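Local coordinates for peptidyl tryptophan dihydroxylase (Pseudomonas putida, PDB 7CTQ), which probably uses its bound flavin-adenine dinucleotide to dihydroxylate a peptidyl tryptophan, a step essential for making the tryptophylquinone cofactor of quinohemoprotein amine dehydrogenase, at residues 405-408 with 409-413; 198-202 with 203-207. All blocks are in the same frame, centred on the assembly; numbering follows the deposited sequence.

Interaction 1 (405-408 with 409-413); sequences RPLE and AVVSG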
# COMPACT_ATOMS: atom_id res chain seq x y z
N ARG A 405 -41.17 -10.08 -6.16
CA ARG A 405 -41.29 -10.61 -7.51
C ARG A 405 -40.43 -11.87 -7.64
O ARG A 405 -39.30 -11.91 -7.15
CB ARG A 405 -40.87 -9.56 -8.54
CG ARG A 405 -41.30 -9.91 -9.95
CD ARG A 405 -40.93 -8.89 -11.02
NE ARG A 405 -41.63 -9.20 -12.27
CZ ARG A 405 -41.24 -8.82 -13.49
NH1 ARG A 405 -40.13 -8.10 -13.65
NH2 ARG A 405 -41.96 -9.17 -14.55
N PRO A 406 -40.95 -12.93 -8.27
CA PRO A 406 -40.18 -14.17 -8.38
C PRO A 406 -38.95 -13.99 -9.25
O PRO A 406 -38.96 -13.24 -10.24
CB PRO A 406 -41.17 -15.16 -9.00
CG PRO A 406 -42.28 -14.32 -9.55
CD PRO A 406 -42.36 -13.13 -8.66
N LEU A 407 -37.87 -14.70 -8.88
CA LEU A 407 -36.58 -14.50 -9.54
C LEU A 407 -36.69 -14.73 -11.04
O LEU A 407 -36.15 -13.94 -11.83
CB LEU A 407 -35.52 -15.42 -8.92
CG LEU A 407 -34.13 -15.31 -9.56
CD1 LEU A 407 -33.71 -13.86 -9.66
CD2 LEU A 407 -33.11 -16.10 -8.79
N GLU A 408 -37.40 -15.79 -11.44
CA GLU A 408 -37.52 -16.09 -12.86
C GLU A 408 -38.07 -14.90 -13.65
O GLU A 408 -37.54 -14.55 -14.71
CB GLU A 408 -38.40 -17.33 -13.05
CG GLU A 408 -37.71 -18.63 -12.66
CD GLU A 408 -37.59 -19.63 -13.81
OE1 GLU A 408 -37.83 -19.24 -14.98
OE2 GLU A 408 -37.26 -20.81 -13.55
N ALA A 409 -39.11 -14.25 -13.12
CA ALA A 409 -39.67 -13.07 -13.77
C ALA A 409 -38.68 -11.90 -13.75
O ALA A 409 -38.58 -11.16 -14.74
CB ALA A 409 -40.98 -12.67 -13.09
N VAL A 410 -37.96 -11.72 -12.64
CA VAL A 410 -37.06 -10.57 -12.49
C VAL A 410 -36.00 -10.56 -13.58
O VAL A 410 -35.65 -9.51 -14.12
CB VAL A 410 -36.44 -10.57 -11.08
CG1 VAL A 410 -35.34 -9.52 -10.97
CG2 VAL A 410 -37.51 -10.32 -10.03
N VAL A 411 -35.48 -11.74 -13.93
CA VAL A 411 -34.38 -11.85 -14.87
C VAL A 411 -34.84 -12.23 -16.28
O VAL A 411 -34.00 -12.43 -17.17
CB VAL A 411 -33.33 -12.86 -14.35
CG1 VAL A 411 -33.01 -12.54 -12.90
CG2 VAL A 411 -33.86 -14.27 -14.46
N SER A 412 -36.15 -12.33 -16.51
CA SER A 412 -36.65 -12.84 -17.78
C SER A 412 -36.30 -11.95 -18.97
O SER A 412 -36.39 -12.42 -20.11
CB SER A 412 -38.17 -13.00 -17.70
OG SER A 412 -38.77 -11.72 -17.66
N GLY A 413 -35.90 -10.70 -18.74
CA GLY A 413 -35.58 -9.84 -19.85
C GLY A 413 -34.16 -9.93 -20.36
O GLY A 413 -33.87 -9.40 -21.43
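Leu407 and Val411, one helical turn apart, meet through methyl groups, with Leu407 CD1 lying 3.6 Å from Val411 CG1 and the two side chains slanting across each other. A second contact forms where Arg405 passes along the start of the helix. Its aliphatic part rests on Val410, CB, CG and CD all near the CG2 methyl, while NE comes within 3.6 Å of Ala409 CB. Because CG stands anti to the backbone N (chi1 -165°) and the chain runs extended as far as NE, the guanidinium is carried past Ala409, and the carbonyl oxygen of Ala409 lies 3.5 Å above one of its faces, displaced toward the rim. A long, flexible arginine suits this exposed position: its methylenes pack on the valine, and its NH1 forms a salt bridge with Glu400 of helix 395-402. Ala409 is small enough to sit beneath that chain, and its CB also approaches Pro406 CG.

These side chains are placed by the short helix 407-410. Pro406 is its N-cap residue, a suitable place for a residue without an amide hydrogen, and its carbonyl oxygen accepts from Val410 N at 3.0 Å. Val411 N donates to Leu407 O at 3.1 Å, the next bond of the same i to i+4 kind. At the far end Ser412 turns back to Ala409 O, its OG 3.0 Å from that oxygen and its backbone N at 3.2 Å, both approaching from the same face of the carbonyl. Further out, Leu407 and Val411 pack on helix 416-428, and Val410 and Leu407 on helix 395-402. Apolar branches thus fasten this short helix to its two neighbours, whereas Ala409 O, gripped twice by Ser412, is probably polarised further by the guanidinium whose face it overlies.

Interaction 2 (198-202 with 203-207); sequences VTLDA and AGLPG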
# COMPACT_ATOMS: atom_id res chain seq x y z
N VAL A 198 14.62 -5.68 12.23
CA VAL A 198 13.84 -6.43 13.20
C VAL A 198 12.63 -5.58 13.55
O VAL A 198 12.74 -4.35 13.67
CB VAL A 198 14.65 -6.82 14.46
CG1 VAL A 198 15.01 -5.58 15.29
CG2 VAL A 198 13.88 -7.84 15.27
N THR A 199 11.48 -6.23 13.63
CA THR A 199 10.21 -5.56 13.86
C THR A 199 9.72 -5.95 15.24
O THR A 199 9.66 -7.14 15.57
CB THR A 199 9.21 -5.94 12.76
OG1 THR A 199 9.69 -5.43 11.51
CG2 THR A 199 7.82 -5.36 13.06
N LEU A 200 9.42 -4.94 16.05
CA LEU A 200 9.13 -5.14 17.46
C LEU A 200 8.06 -4.15 17.88
O LEU A 200 7.80 -3.16 17.19
CB LEU A 200 10.37 -4.93 18.33
CG LEU A 200 11.66 -5.67 17.98
CD1 LEU A 200 12.86 -4.87 18.48
CD2 LEU A 200 11.63 -7.05 18.60
N ASP A 201 7.47 -4.42 19.04
CA ASP A 201 6.64 -3.42 19.69
C ASP A 201 7.48 -2.21 20.07
O ASP A 201 8.63 -2.34 20.50
CB ASP A 201 5.97 -4.02 20.92
CG ASP A 201 4.56 -3.53 21.12
OD1 ASP A 201 4.39 -2.37 21.55
OD2 ASP A 201 3.62 -4.30 20.82
N ALA A 202 6.91 -1.01 19.89
CA ALA A 202 7.66 0.20 20.22
C ALA A 202 7.96 0.33 21.70
O ALA A 202 8.94 1.00 22.06
CB ALA A 202 6.91 1.44 19.73
N ALA A 203 7.18 -0.31 22.57
CA ALA A 203 7.24 -0.04 24.00
C ALA A 203 8.46 -0.69 24.66
O ALA A 203 8.77 -1.85 24.41
CB ALA A 203 5.97 -0.55 24.69
N GLY A 204 9.13 0.07 25.52
CA GLY A 204 10.25 -0.46 26.27
C GLY A 204 11.56 -0.58 25.52
O GLY A 204 12.55 -1.06 26.10
N LEU A 205 11.62 -0.17 24.24
CA LEU A 205 12.89 -0.11 23.54
C LEU A 205 13.80 0.91 24.22
O LEU A 205 13.33 1.79 24.94
CB LEU A 205 12.68 0.28 22.08
CG LEU A 205 11.83 -0.64 21.20
CD1 LEU A 205 11.78 -0.09 19.78
CD2 LEU A 205 12.37 -2.05 21.22
N PRO A 206 15.10 0.80 24.01
CA PRO A 206 16.02 1.84 24.51
C PRO A 206 15.90 3.10 23.68
O PRO A 206 15.40 3.10 22.55
CB PRO A 206 17.41 1.20 24.34
CG PRO A 206 17.17 -0.25 24.04
CD PRO A 206 15.83 -0.31 23.38
N GLY A 207 16.37 4.20 24.26
CA GLY A 207 16.51 5.44 23.52
C GLY A 207 17.65 5.38 22.53
O GLY A 207 18.36 4.38 22.39
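Ala203 leaves the end of strand 193-201 beside Asp201, its CB 4.0 Å from Asp201 OD1. A methyl group is undemanding at this exposed site, and the other carboxylate oxygen of Asp201, OD2, forms a salt bridge with Arg340. Gly204 follows with a positive phi of 79°, as expected for the third residue of the type II beta turn that spans Ala202 to Leu205; glycine suits this position because a CB here would crowd the carbonyl oxygen of the preceding residue, Ala203. The turn reverses the chain just after strand 193-201, which lies between strands 158-166 and 182-188 in a mixed sheet, probably the substrate-binding part of the flavin monooxygenase fold, and starts the loop leading to helix 208-220.

Leu205 closes the turn and points back at the strand. With CG anti to its carbonyl carbon (chi1 -61°), the branch point lies 3.4 Å from Ala202 O and 3.7 Å from Asp201 O, placing the isobutyl group against the carbonyl oxygens of Asp201, the last strand residue, and Ala202, the first of the turn. From there CD2 extends to Leu200 CD1 at 4.0 Å, the two leucines crossing at a slant. Leu205 also touches Val159 of the adjoining strand and Tyr214 of helix 208-220, the latter reached by Leu200 too. Replacing Leu205 with an alanine would probably leave Leu200 CD1 without its methyl partner and open a gap beside Tyr214. Pro206 then carries the chain onward, packing on Tyr214.

Both interactions are local contacts near the surface, but they lie on opposite sides of the chain's centre, about 60 Å apart between their own centres. Each has one buried residue among those that touch: Val411 in interaction 1 and Leu200 in interaction 2. They share no helix or strand. Interaction 1 belongs to a short helix between helices 395-402 and 416-428 near the C-terminus, so main-chain hydrogen bonds set its spacing and a charged side chain flanks it. Interaction 2 joins strand 193-201 to the loop before helix 208-220; there a tight turn brings leucine methyls together, and the carboxylate of Asp201, at the strand end, is paired with Arg340 from elsewhere in the chain.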